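Side-chain contacts in 3-carboxy-cis,cis-muconate cycloisomerase (Pseudomonas putida, PDB 1RE5), which is a largely helical enzyme of the fumarase/aspartase superfamily, built as an assembly of four subunits: residues A289-A294 with R339-I344; H401-L406 with R423-A428; A36-S41 with A210-E215; R22-G27 with E323-P328; K131-L136 with S443-F448. All coordinates share one frame; numbering follows the deposited sequence.

Contact 1: residues A289-A294 with R339-I344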
# COMPACT_ATOMS: atom_id res chain seq x y z
N ALA D 289 21.47 -1.37 3.95
CA ALA D 289 20.29 -1.30 4.79
C ALA D 289 19.47 -0.08 4.40
O ALA D 289 18.24 -0.14 4.35
CB ALA D 289 20.69 -1.20 6.26
N VAL D 290 20.13 1.04 4.12
CA VAL D 290 19.39 2.23 3.74
C VAL D 290 18.66 2.03 2.42
O VAL D 290 17.48 2.38 2.31
CB VAL D 290 20.30 3.47 3.60
CG1 VAL D 290 19.48 4.65 3.11
CG2 VAL D 290 20.92 3.81 4.94
N LEU D 291 19.34 1.47 1.42
CA LEU D 291 18.70 1.26 0.12
C LEU D 291 17.53 0.29 0.25
O LEU D 291 16.47 0.51 -0.35
CB LEU D 291 19.69 0.74 -0.93
CG LEU D 291 21.02 1.46 -1.16
CD1 LEU D 291 21.60 1.05 -2.49
CD2 LEU D 291 20.83 2.96 -1.12
N ILE D 292 17.71 -0.76 1.04
CA ILE D 292 16.65 -1.74 1.21
C ILE D 292 15.50 -1.11 1.98
O ILE D 292 14.32 -1.35 1.68
CB ILE D 292 17.15 -3.01 1.92
CG1 ILE D 292 18.27 -3.65 1.08
CG2 ILE D 292 16.01 -3.98 2.13
CD1 ILE D 292 18.89 -4.85 1.69
N GLY D 293 15.85 -0.30 2.97
CA GLY D 293 14.81 0.34 3.76
C GLY D 293 13.93 1.21 2.88
O GLY D 293 12.71 1.13 2.96
N ALA D 294 14.56 2.03 2.04
CA ALA D 294 13.82 2.93 1.17
C ALA D 294 12.91 2.19 0.20
O ALA D 294 11.76 2.61 -0.01
CB ALA D 294 14.79 3.82 0.40
N ARG D 339 22.27 8.97 -1.94
CA ARG D 339 23.47 9.30 -1.21
C ARG D 339 24.28 8.06 -0.85
O ARG D 339 25.47 7.97 -1.15
CB ARG D 339 23.12 10.01 0.08
CG ARG D 339 24.34 10.43 0.83
CD ARG D 339 24.00 10.96 2.18
NE ARG D 339 25.09 11.75 2.73
CZ ARG D 339 25.17 12.15 4.00
NH1 ARG D 339 24.20 11.80 4.85
NH2 ARG D 339 26.20 12.88 4.40
N GLN D 340 23.62 7.10 -0.22
CA GLN D 340 24.26 5.87 0.21
C GLN D 340 24.70 4.99 -0.95
O GLN D 340 25.74 4.34 -0.87
CB GLN D 340 23.30 5.09 1.10
CG GLN D 340 24.00 4.33 2.19
CD GLN D 340 24.81 5.25 3.08
OE1 GLN D 340 24.29 6.23 3.63
NE2 GLN D 340 26.09 4.92 3.23
N ALA D 341 23.92 4.97 -2.03
CA ALA D 341 24.27 4.18 -3.21
C ALA D 341 25.57 4.70 -3.83
O ALA D 341 26.37 3.93 -4.35
CB ALA D 341 23.15 4.22 -4.24
N GLN D 342 25.76 6.02 -3.77
CA GLN D 342 26.96 6.64 -4.32
C GLN D 342 28.17 6.16 -3.54
O GLN D 342 29.18 5.74 -4.12
CB GLN D 342 26.85 8.17 -4.21
CG GLN D 342 28.06 8.94 -4.74
CD GLN D 342 28.31 8.70 -6.21
OE1 GLN D 342 27.41 8.87 -7.04
NE2 GLN D 342 29.54 8.31 -6.56
N VAL D 343 28.07 6.21 -2.21
CA VAL D 343 29.17 5.78 -1.37
C VAL D 343 29.61 4.36 -1.70
O VAL D 343 30.80 4.13 -1.90
CB VAL D 343 28.81 5.82 0.12
CG1 VAL D 343 29.89 5.11 0.94
CG2 VAL D 343 28.69 7.25 0.57
N ILE D 344 28.67 3.42 -1.76
CA ILE D 344 29.08 2.06 -2.04
C ILE D 344 29.48 1.86 -3.49
O ILE D 344 30.38 1.09 -3.77
CB ILE D 344 28.00 0.98 -1.64
CG1 ILE D 344 27.43 0.34 -2.90
CG2 ILE D 344 26.89 1.56 -0.76
CD1 ILE D 344 26.41 -0.70 -2.59
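L291 spreads its two methyls over the start of the A341 residue and the root of Q340. Its CD1 lies 3.9 Å from A341 CB. The other methyl, CD2, sits 3.8 Å from A341 N and 3.9 Å from Q340 CB. The bond from CA to CB of L291 runs past the other helix rather than at it. With CG anti to the carbonyl carbon (chi1 -51°), the branch is carried forward to A341. V290 works beside it. Its CB lies 4.1 Å from Q340 CG, and the two side chains cross at about a right angle. Q340 touches with its aliphatic CB and CG; beyond CG the chain bends (chi2 58°). No hydrogen bond links the two segments. The packing is mainly apolar, although Q340 is partly exposed. F250 and L247 of helix 231-257 pack on L291 and A341 respectively, and Y9 touches V290. The segment axes approach to 9.4 Å and run in roughly opposite directions. This is the packing of neighbouring long helices in the central helical bundle of the fumarase/aspartase fold.

Contact 2: residues H401-L406 with R423-A428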
# COMPACT_ATOMS: atom_id res chain seq x y z
N HIS D 401 35.36 -33.04 -9.17
CA HIS D 401 35.16 -32.13 -10.28
C HIS D 401 34.80 -32.82 -11.59
O HIS D 401 35.23 -33.95 -11.85
CB HIS D 401 36.41 -31.28 -10.48
CG HIS D 401 36.14 -29.94 -11.09
ND1 HIS D 401 35.65 -29.79 -12.37
CD2 HIS D 401 36.28 -28.69 -10.59
CE1 HIS D 401 35.51 -28.50 -12.63
NE2 HIS D 401 35.88 -27.81 -11.57
N LEU D 402 33.98 -32.15 -12.41
CA LEU D 402 33.55 -32.68 -13.70
C LEU D 402 34.74 -32.71 -14.67
O LEU D 402 34.81 -33.57 -15.55
CB LEU D 402 32.44 -31.81 -14.30
CG LEU D 402 31.30 -32.49 -15.06
CD1 LEU D 402 30.52 -31.45 -15.84
CD2 LEU D 402 31.83 -33.54 -16.01
N ARG D 403 35.68 -31.78 -14.50
CA ARG D 403 36.86 -31.73 -15.35
C ARG D 403 37.55 -33.09 -15.31
O ARG D 403 37.97 -33.62 -16.34
CB ARG D 403 37.83 -30.66 -14.86
CG ARG D 403 39.15 -30.66 -15.60
CD ARG D 403 38.96 -30.26 -17.05
NE ARG D 403 40.19 -30.36 -17.83
CZ ARG D 403 40.74 -31.51 -18.21
NH1 ARG D 403 40.17 -32.67 -17.89
NH2 ARG D 403 41.86 -31.50 -18.92
N ALA D 404 37.67 -33.65 -14.11
CA ALA D 404 38.31 -34.94 -13.90
C ALA D 404 37.49 -36.05 -14.54
O ALA D 404 37.99 -36.77 -15.40
CB ALA D 404 38.46 -35.21 -12.42
N VAL D 405 36.24 -36.19 -14.12
CA VAL D 405 35.36 -37.22 -14.65
C VAL D 405 35.38 -37.29 -16.18
O VAL D 405 35.30 -38.38 -16.74
CB VAL D 405 33.92 -36.99 -14.18
CG1 VAL D 405 33.00 -38.08 -14.74
CG2 VAL D 405 33.88 -36.98 -12.67
N LEU D 406 35.47 -36.14 -16.84
CA LEU D 406 35.50 -36.09 -18.31
C LEU D 406 36.85 -36.53 -18.87
O LEU D 406 36.93 -37.05 -19.98
CB LEU D 406 35.18 -34.68 -18.80
CG LEU D 406 33.75 -34.17 -18.61
CD1 LEU D 406 33.67 -32.72 -19.06
CD2 LEU D 406 32.79 -35.04 -19.40
N ARG D 423 39.78 -25.67 -21.34
CA ARG D 423 39.11 -24.46 -21.80
C ARG D 423 37.59 -24.53 -21.60
O ARG D 423 36.99 -23.57 -21.13
CB ARG D 423 39.42 -24.20 -23.27
CG ARG D 423 38.87 -22.88 -23.81
CD ARG D 423 38.94 -22.85 -25.33
NE ARG D 423 40.28 -23.17 -25.79
CZ ARG D 423 40.56 -23.68 -26.99
NH1 ARG D 423 39.59 -23.93 -27.87
NH2 ARG D 423 41.82 -23.95 -27.31
N LEU D 424 36.99 -25.66 -21.96
CA LEU D 424 35.55 -25.83 -21.81
C LEU D 424 35.07 -25.69 -20.37
O LEU D 424 33.98 -25.17 -20.12
CB LEU D 424 35.12 -27.19 -22.34
CG LEU D 424 34.98 -27.32 -23.85
CD1 LEU D 424 34.52 -28.72 -24.19
CD2 LEU D 424 33.97 -26.30 -24.36
N LEU D 425 35.87 -26.16 -19.43
CA LEU D 425 35.49 -26.08 -18.03
C LEU D 425 35.99 -24.81 -17.36
O LEU D 425 36.02 -24.72 -16.14
CB LEU D 425 36.01 -27.30 -17.26
CG LEU D 425 35.11 -28.53 -17.32
CD1 LEU D 425 33.79 -28.20 -16.67
CD2 LEU D 425 34.88 -28.97 -18.75
N ASP D 426 36.38 -23.84 -18.18
CA ASP D 426 36.84 -22.55 -17.65
C ASP D 426 35.71 -21.55 -17.84
O ASP D 426 35.24 -21.33 -18.96
CB ASP D 426 38.10 -22.07 -18.38
CG ASP D 426 38.52 -20.68 -17.94
OD1 ASP D 426 38.35 -20.36 -16.75
OD2 ASP D 426 39.03 -19.91 -18.77
N PRO D 427 35.24 -20.95 -16.73
CA PRO D 427 34.15 -19.97 -16.72
C PRO D 427 34.41 -18.80 -17.65
O PRO D 427 33.50 -18.36 -18.35
CB PRO D 427 34.10 -19.52 -15.26
CG PRO D 427 34.65 -20.67 -14.53
CD PRO D 427 35.79 -21.12 -15.38
N ALA D 428 35.64 -18.31 -17.65
CA ALA D 428 36.02 -17.18 -18.48
C ALA D 428 35.63 -17.35 -19.95
O ALA D 428 35.50 -16.37 -20.69
CB ALA D 428 37.50 -16.94 -18.35
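L425 fills the tight part of this contact by pushing into the first turn of helix 402-407. Its CG lies 4.1 Å from R403 CA, and its CD2 meets L406 CD1 at 4.0 Å. L406 is buried, and its side chain crosses that of L425 obliquely. The other methyl of L425, CD1, reaches the edge of the H401 ring, near the ring plane, 4.4 Å from CE1. One leucine therefore meets three residues of the other segment. L425 is the first residue to leave helical geometry after helix 418-424.

The looser side belongs to R403 and H401, both partly exposed. R403 bends at chi2 (66°), and its side chain touches L425 CB with its CD, 4.2 Å away. Its charged end turns to D422, with which NE forms a salt bridge. H401 is the N-cap of helix 402-407. Its ND1 accepts from R403 N at 2.9 Å, nearly straight at 171°, with the donor close to the ring plane.

No hydrogen bond crosses between the segments. ND1 of H401 is used within its own segment, and R403 NE by D422, just before the other segment. An ND1 that accepts is consistent with a histidine that carries no proton on that nitrogen. The grip between the segments is thus apolar, while the capping bond is local to the start of helix 402-407.

Contact 3: residues A36-S41 with A210-E215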
# COMPACT_ATOMS: atom_id res chain seq x y z
N ALA D 36 2.88 40.17 -6.15
CA ALA D 36 2.86 41.62 -6.10
C ALA D 36 3.56 42.20 -7.34
O ALA D 36 3.04 43.09 -8.02
CB ALA D 36 3.56 42.10 -4.83
N ARG D 37 4.75 41.67 -7.62
CA ARG D 37 5.55 42.09 -8.75
C ARG D 37 4.75 41.97 -10.06
O ARG D 37 4.70 42.91 -10.86
CB ARG D 37 6.79 41.21 -8.82
CG ARG D 37 8.05 41.88 -9.32
CD ARG D 37 9.21 40.89 -9.23
NE ARG D 37 9.38 40.38 -7.87
CZ ARG D 37 9.77 39.14 -7.57
NH1 ARG D 37 10.02 38.26 -8.53
NH2 ARG D 37 9.90 38.78 -6.29
N ALA D 38 4.12 40.83 -10.26
CA ALA D 38 3.36 40.59 -11.49
C ALA D 38 2.11 41.43 -11.61
O ALA D 38 1.73 41.84 -12.70
CB ALA D 38 3.00 39.10 -11.61
N GLU D 39 1.46 41.70 -10.49
CA GLU D 39 0.24 42.49 -10.53
C GLU D 39 0.56 43.98 -10.67
O GLU D 39 -0.23 44.75 -11.23
CB GLU D 39 -0.60 42.22 -9.28
CG GLU D 39 -1.01 40.77 -9.16
CD GLU D 39 -1.94 40.50 -8.00
OE1 GLU D 39 -1.59 40.87 -6.86
OE2 GLU D 39 -3.02 39.92 -8.23
N ALA D 40 1.74 44.38 -10.19
CA ALA D 40 2.16 45.77 -10.29
C ALA D 40 2.31 46.12 -11.77
O ALA D 40 1.83 47.15 -12.23
CB ALA D 40 3.48 45.97 -9.57
N SER D 41 2.97 45.24 -12.51
CA SER D 41 3.19 45.44 -13.93
C SER D 41 1.92 45.31 -14.75
O SER D 41 1.95 45.38 -15.98
CB SER D 41 4.21 44.43 -14.45
OG SER D 41 3.76 43.11 -14.20
N ALA D 210 -1.41 36.35 -14.70
CA ALA D 210 -1.01 34.94 -14.72
C ALA D 210 0.32 34.72 -15.45
O ALA D 210 1.25 34.12 -14.90
CB ALA D 210 -2.11 34.11 -15.38
N GLU D 211 0.40 35.21 -16.68
CA GLU D 211 1.61 35.05 -17.48
C GLU D 211 2.80 35.77 -16.84
O GLU D 211 3.90 35.22 -16.77
CB GLU D 211 1.36 35.55 -18.89
CG GLU D 211 0.06 34.98 -19.43
CD GLU D 211 0.01 34.89 -20.94
OE1 GLU D 211 0.25 35.93 -21.60
OE2 GLU D 211 -0.27 33.78 -21.46
N ALA D 212 2.56 36.97 -16.34
CA ALA D 212 3.61 37.73 -15.68
C ALA D 212 4.13 36.92 -14.50
O ALA D 212 5.34 36.78 -14.31
CB ALA D 212 3.08 39.06 -15.20
N LEU D 213 3.20 36.38 -13.71
CA LEU D 213 3.54 35.58 -12.53
C LEU D 213 4.38 34.34 -12.86
O LEU D 213 5.37 34.05 -12.19
CB LEU D 213 2.27 35.16 -11.80
CG LEU D 213 2.45 34.34 -10.53
CD1 LEU D 213 3.51 34.97 -9.62
CD2 LEU D 213 1.10 34.23 -9.81
N ALA D 214 3.96 33.61 -13.89
CA ALA D 214 4.65 32.41 -14.32
C ALA D 214 6.09 32.76 -14.67
O ALA D 214 7.04 32.14 -14.16
CB ALA D 214 3.95 31.80 -15.52
N GLU D 215 6.24 33.75 -15.54
CA GLU D 215 7.54 34.22 -16.00
C GLU D 215 8.43 34.66 -14.83
O GLU D 215 9.63 34.39 -14.81
CB GLU D 215 7.32 35.38 -16.96
CG GLU D 215 8.58 35.97 -17.52
CD GLU D 215 8.27 37.20 -18.34
OE1 GLU D 215 7.75 38.18 -17.75
OE2 GLU D 215 8.55 37.17 -19.56
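A38 lays its methyl on the backbone and side chains of helix 206-217. Its CB lies 3.6 Å from A212 CB and 4.0 Å from L213 CB. It also lies 3.4 Å from L213 N, so it sits at the peptide link between A212 and L213. Two alanines facing each other let the backbones come close: the CA atoms of A38 and A212 are only 5.1 Å apart.

L213 has its CG anti to the backbone N (chi1 -179°). This sends the branched end past A38, while CB stays as the touching atom. The side chain also packs on F31 and A34, earlier on helix 21-40, and on F192 from a loop. L213 therefore clasps the same helix at more than one level.

S41 follows the last helical residue, A40. Its OG lies between the backbone N and the carbonyl carbon (chi1 58°). From there the hydroxyl turns back along the chain and donates to A38 O at 2.8 Å. The donor stands above the carbonyl plane, 44° out of it. This bond gives the carbonyl a partner at the point where the helix stops. It also brings OG to within 4.2 Å of A212 CB, a loose touch beside solvent-exposed S41.

No hydrogen bond runs between the segments. Nearby, R37 points its charge at E54, in a salt bridge to helix 47-56. Here the end of helix 21-40 joins helix 206-217, far from the chain's centre, an alanine-to-alanine helix contact in the helical lyase fold of the fumarase/aspartase superfamily.

Contact 4: residues R22-G27 with E323-P328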
# COMPACT_ATOMS: atom_id res chain seq x y z
N ARG D 22 11.57 26.13 7.03
CA ARG D 22 12.12 27.29 6.36
C ARG D 22 11.87 27.18 4.86
O ARG D 22 11.44 28.15 4.23
CB ARG D 22 13.61 27.38 6.64
CG ARG D 22 14.29 28.66 6.17
CD ARG D 22 15.48 28.32 5.30
NE ARG D 22 15.07 28.06 3.91
CZ ARG D 22 15.58 27.10 3.15
NH1 ARG D 22 16.51 26.29 3.63
NH2 ARG D 22 15.17 26.96 1.89
N GLY D 23 12.15 26.01 4.29
CA GLY D 23 11.97 25.81 2.86
C GLY D 23 10.52 25.92 2.43
O GLY D 23 10.20 26.47 1.38
N ARG D 24 9.64 25.38 3.26
CA ARG D 24 8.22 25.41 2.98
C ARG D 24 7.73 26.87 2.97
O ARG D 24 7.10 27.32 2.01
CB ARG D 24 7.48 24.59 4.04
CG ARG D 24 6.00 24.51 3.86
CD ARG D 24 5.46 23.34 4.64
NE ARG D 24 5.18 22.19 3.78
CZ ARG D 24 5.07 20.95 4.22
NH1 ARG D 24 5.22 20.69 5.51
NH2 ARG D 24 4.77 19.97 3.38
N LEU D 25 8.05 27.59 4.05
CA LEU D 25 7.69 28.99 4.19
C LEU D 25 8.24 29.80 3.02
O LEU D 25 7.50 30.52 2.35
CB LEU D 25 8.25 29.54 5.51
CG LEU D 25 7.33 29.67 6.72
CD1 LEU D 25 6.07 28.81 6.58
CD2 LEU D 25 8.11 29.29 7.95
N GLN D 26 9.53 29.67 2.75
CA GLN D 26 10.13 30.43 1.67
C GLN D 26 9.44 30.25 0.34
O GLN D 26 9.27 31.21 -0.41
CB GLN D 26 11.60 30.10 1.51
CG GLN D 26 12.37 31.19 0.76
CD GLN D 26 12.22 32.55 1.42
OE1 GLN D 26 12.58 32.74 2.60
NE2 GLN D 26 11.68 33.51 0.67
N GLY D 27 9.04 29.02 0.05
CA GLY D 27 8.36 28.76 -1.21
C GLY D 27 7.12 29.63 -1.35
O GLY D 27 6.92 30.25 -2.39
N GLU D 323 -1.51 14.79 1.16
CA GLU D 323 -0.32 14.95 0.33
C GLU D 323 0.79 15.71 1.05
O GLU D 323 1.96 15.39 0.90
CB GLU D 323 -0.63 15.74 -0.94
CG GLU D 323 -1.89 15.37 -1.69
CD GLU D 323 -2.12 16.27 -2.90
OE1 GLU D 323 -1.44 17.31 -3.00
OE2 GLU D 323 -2.99 15.94 -3.74
N TRP D 324 0.41 16.73 1.81
CA TRP D 324 1.37 17.61 2.48
C TRP D 324 2.69 17.04 3.02
O TRP D 324 3.76 17.52 2.66
CB TRP D 324 0.66 18.42 3.57
CG TRP D 324 -0.48 19.25 3.03
CD1 TRP D 324 -0.86 19.38 1.71
CD2 TRP D 324 -1.44 20.00 3.79
NE1 TRP D 324 -1.99 20.16 1.62
CE2 TRP D 324 -2.37 20.55 2.88
CE3 TRP D 324 -1.60 20.26 5.16
CZ2 TRP D 324 -3.44 21.35 3.29
CZ3 TRP D 324 -2.67 21.05 5.57
CH2 TRP D 324 -3.57 21.58 4.63
N GLU D 325 2.62 16.04 3.88
CA GLU D 325 3.85 15.49 4.43
C GLU D 325 4.34 14.28 3.65
O GLU D 325 5.52 13.96 3.70
CB GLU D 325 3.63 15.11 5.89
CG GLU D 325 3.17 16.29 6.75
CD GLU D 325 4.22 17.39 6.86
OE1 GLU D 325 4.77 17.81 5.81
OE2 GLU D 325 4.50 17.82 8.00
N THR D 326 3.45 13.63 2.93
CA THR D 326 3.81 12.44 2.17
C THR D 326 4.82 12.65 1.05
O THR D 326 5.79 11.90 0.95
CB THR D 326 2.55 11.77 1.59
OG1 THR D 326 1.62 11.52 2.65
CG2 THR D 326 2.90 10.45 0.90
N LEU D 327 4.60 13.65 0.21
CA LEU D 327 5.51 13.89 -0.90
C LEU D 327 6.90 14.24 -0.38
O LEU D 327 7.92 13.76 -0.92
CB LEU D 327 4.99 15.02 -1.79
CG LEU D 327 5.02 14.78 -3.30
CD1 LEU D 327 4.57 16.05 -4.02
CD2 LEU D 327 6.41 14.41 -3.75
N PRO D 328 6.99 15.07 0.67
CA PRO D 328 8.33 15.38 1.15
C PRO D 328 9.03 14.12 1.68
O PRO D 328 10.21 13.89 1.41
CB PRO D 328 8.08 16.42 2.24
CG PRO D 328 6.87 17.13 1.71
CD PRO D 328 6.00 15.98 1.27
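E325 OE1 is held by both terminal nitrogens of R24. NH1 donates to it at 2.9 Å, with an angle of 159° at the hydrogen. NH2 donates to the same oxygen at 3.3 Å. The guanidinium comes end-on, and OE1 lies in its plane. Seen from the carboxylate, both nitrogens approach from one face and out of its plane. The two flat groups are turned 38° against each other, and the salt bridge runs through one oxygen rather than a matched pair of bonds.

NH2 has another neighbour. W324 O lies 2.7 Å from it, at the edge of the guanidinium, but the angle is poor and the bond is weak. That carbonyl belongs to a kinked stretch of helix 319-347. Four residues on stands P328, a proline with no N-H to offer, so the usual helical bond to W324 O cannot form. R24 may partly make up for the missing donor, through this weak bond. P328 CG also touches NH2, at 3.9 Å. An arginine of helix 21-40 thus meets a proline kink in helix 319-347, one of the long helices of the fumarase/aspartase fold.

The length of R24 matters here. The nearest CA atoms, those of R24 and P328, are 10.2 Å apart. The arginine leaves its helix extended and bends at chi3 (-102°), which turns the guanidinium to E325. E325 bends at chi2 to meet it. F6 of a second subunit packs on both R24 and E325, and its ring meets that of W324. E323, in the same turn, forms a salt bridge with R230.

Contact 5: residues K131-L136 with S443-F448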
# COMPACT_ATOMS: atom_id res chain seq x y z
N LYS D 131 25.71 11.73 -11.35
CA LYS D 131 26.97 11.41 -10.68
C LYS D 131 27.04 9.89 -10.48
O LYS D 131 28.00 9.24 -10.90
CB LYS D 131 27.03 12.15 -9.35
CG LYS D 131 28.31 11.94 -8.55
CD LYS D 131 28.22 12.67 -7.21
CE LYS D 131 27.02 12.18 -6.37
NZ LYS D 131 26.75 13.02 -5.16
N LEU D 132 26.01 9.31 -9.87
CA LEU D 132 25.95 7.88 -9.63
C LEU D 132 26.07 7.06 -10.92
O LEU D 132 26.77 6.06 -10.95
CB LEU D 132 24.64 7.53 -8.91
CG LEU D 132 24.37 6.05 -8.58
CD1 LEU D 132 25.40 5.49 -7.59
CD2 LEU D 132 22.98 5.94 -8.01
N ALA D 133 25.40 7.49 -11.98
CA ALA D 133 25.47 6.77 -13.25
C ALA D 133 26.89 6.79 -13.81
O ALA D 133 27.35 5.81 -14.39
CB ALA D 133 24.50 7.39 -14.25
N ASP D 134 27.58 7.92 -13.63
CA ASP D 134 28.95 8.04 -14.11
C ASP D 134 29.85 7.01 -13.44
O ASP D 134 30.48 6.19 -14.11
CB ASP D 134 29.51 9.44 -13.84
CG ASP D 134 29.16 10.45 -14.94
OD1 ASP D 134 29.15 10.06 -16.13
OD2 ASP D 134 28.92 11.64 -14.62
N THR D 135 29.89 7.06 -12.11
CA THR D 135 30.74 6.14 -11.36
C THR D 135 30.35 4.69 -11.58
O THR D 135 31.21 3.81 -11.58
CB THR D 135 30.74 6.45 -9.84
OG1 THR D 135 30.06 5.42 -9.14
CG2 THR D 135 30.08 7.78 -9.55
N LEU D 136 29.06 4.45 -11.77
CA LEU D 136 28.57 3.09 -11.99
C LEU D 136 29.04 2.63 -13.36
O LEU D 136 29.32 1.45 -13.57
CB LEU D 136 27.05 3.09 -11.94
CG LEU D 136 26.38 1.98 -11.15
CD1 LEU D 136 27.06 1.80 -9.82
CD2 LEU D 136 24.92 2.38 -10.96
N SER D 443 27.35 2.76 -23.45
CA SER D 443 27.16 3.52 -24.68
C SER D 443 25.95 4.45 -24.53
O SER D 443 26.06 5.66 -24.69
CB SER D 443 26.93 2.55 -25.84
OG SER D 443 26.72 3.25 -27.04
N GLU D 444 24.81 3.86 -24.22
CA GLU D 444 23.58 4.61 -24.05
C GLU D 444 23.71 5.69 -22.97
O GLU D 444 23.10 6.75 -23.05
CB GLU D 444 22.47 3.64 -23.70
CG GLU D 444 21.13 4.08 -24.16
CD GLU D 444 20.08 3.03 -23.90
OE1 GLU D 444 19.76 2.77 -22.71
OE2 GLU D 444 19.58 2.47 -24.91
N HIS D 445 24.50 5.40 -21.94
CA HIS D 445 24.72 6.35 -20.85
C HIS D 445 25.45 7.58 -21.39
O HIS D 445 25.16 8.70 -20.99
CB HIS D 445 25.54 5.69 -19.73
CG HIS D 445 26.18 6.67 -18.79
ND1 HIS D 445 25.45 7.48 -17.94
CD2 HIS D 445 27.48 7.00 -18.59
CE1 HIS D 445 26.27 8.26 -17.27
NE2 HIS D 445 27.51 7.99 -17.64
N GLN D 446 26.39 7.38 -22.30
CA GLN D 446 27.13 8.50 -22.86
C GLN D 446 26.27 9.25 -23.88
O GLN D 446 26.41 10.46 -24.02
CB GLN D 446 28.43 8.03 -23.52
CG GLN D 446 29.28 7.17 -22.59
CD GLN D 446 30.63 6.77 -23.18
OE1 GLN D 446 30.73 6.27 -24.31
NE2 GLN D 446 31.69 6.98 -22.40
N ARG D 447 25.38 8.53 -24.57
CA ARG D 447 24.47 9.14 -25.55
C ARG D 447 23.56 10.13 -24.83
O ARG D 447 23.40 11.27 -25.25
CB ARG D 447 23.56 8.08 -26.21
CG ARG D 447 24.25 6.94 -26.96
CD ARG D 447 24.78 7.38 -28.32
NE ARG D 447 25.89 8.32 -28.19
CZ ARG D 447 27.08 8.01 -27.68
NH1 ARG D 447 27.33 6.78 -27.25
NH2 ARG D 447 28.02 8.94 -27.60
N PHE D 448 22.96 9.68 -23.73
CA PHE D 448 22.05 10.50 -22.93
C PHE D 448 22.67 11.83 -22.59
O PHE D 448 22.06 12.88 -22.80
CB PHE D 448 21.68 9.80 -21.62
CG PHE D 448 20.71 10.59 -20.77
CD1 PHE D 448 19.34 10.54 -21.03
CD2 PHE D 448 21.17 11.44 -19.77
CE1 PHE D 448 18.45 11.31 -20.30
CE2 PHE D 448 20.28 12.22 -19.04
CZ PHE D 448 18.92 12.16 -19.31
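The H445 ring has A133 O over one face, 3.8 Å above its plane and shifted toward the rim. At its edge, nearly in plane, lies D134 OD1. NE2 donates to this oxygen at 3.0 Å, with an angle of 146° at the hydrogen. The carboxylate stands almost upright to the ring, their planes 81° apart, and NE2 meets OD1 from above the carboxylate plane.

H445 carries CG anti to its backbone N, which swings the imidazole across the gap to helix 106-142. The CA atoms of A133 and H445 are 7.6 Å apart, and the ring spans most of that distance. A133 meets it with its methyl, CB lying 3.6 Å from CE1 and 3.8 Å from ND1. D134 starts out beside the contact, and its CG lies beside the backbone N, anti to the carbonyl carbon. From there OD1 comes round to NE2.

H445 and A133 are buried, while D134 is exposed. Other residues of helix 106-142, L132 and T135 among them, pack on Q342 of helix 319-347.

The contact joins the last long helix of the chain to a central helix of the bundle. Its polar link is a histidine-carboxylate hydrogen bond, with the proton on NE2. The nearby negative charge would probably make the imidazole easier to protonate fully, which would add a charge attraction to the bond.

In the fold
Contact 1 and contact 5 lie nearest the chain's centre and are buried. They touch each other, with Q342 of helix 319-347 packing on L132 and T135 of helix 106-142. Contact 4 also uses helix 319-347 and shares helix 21-40 with contact 3. Contact 4 meets a second subunit, as contact 1 does. Contacts 2 and 3 sit far out on opposite sides of the centre, about 75 Å apart between centres, and are partly buried. Contacts 1, 2 and 3 have no hydrogen bond between their segments and rest mainly on apolar packing. Partly buried contact 4 relies on a salt bridge, and buried contact 5 on a histidine-carboxylate hydrogen bond, so here polar links occur at both depths.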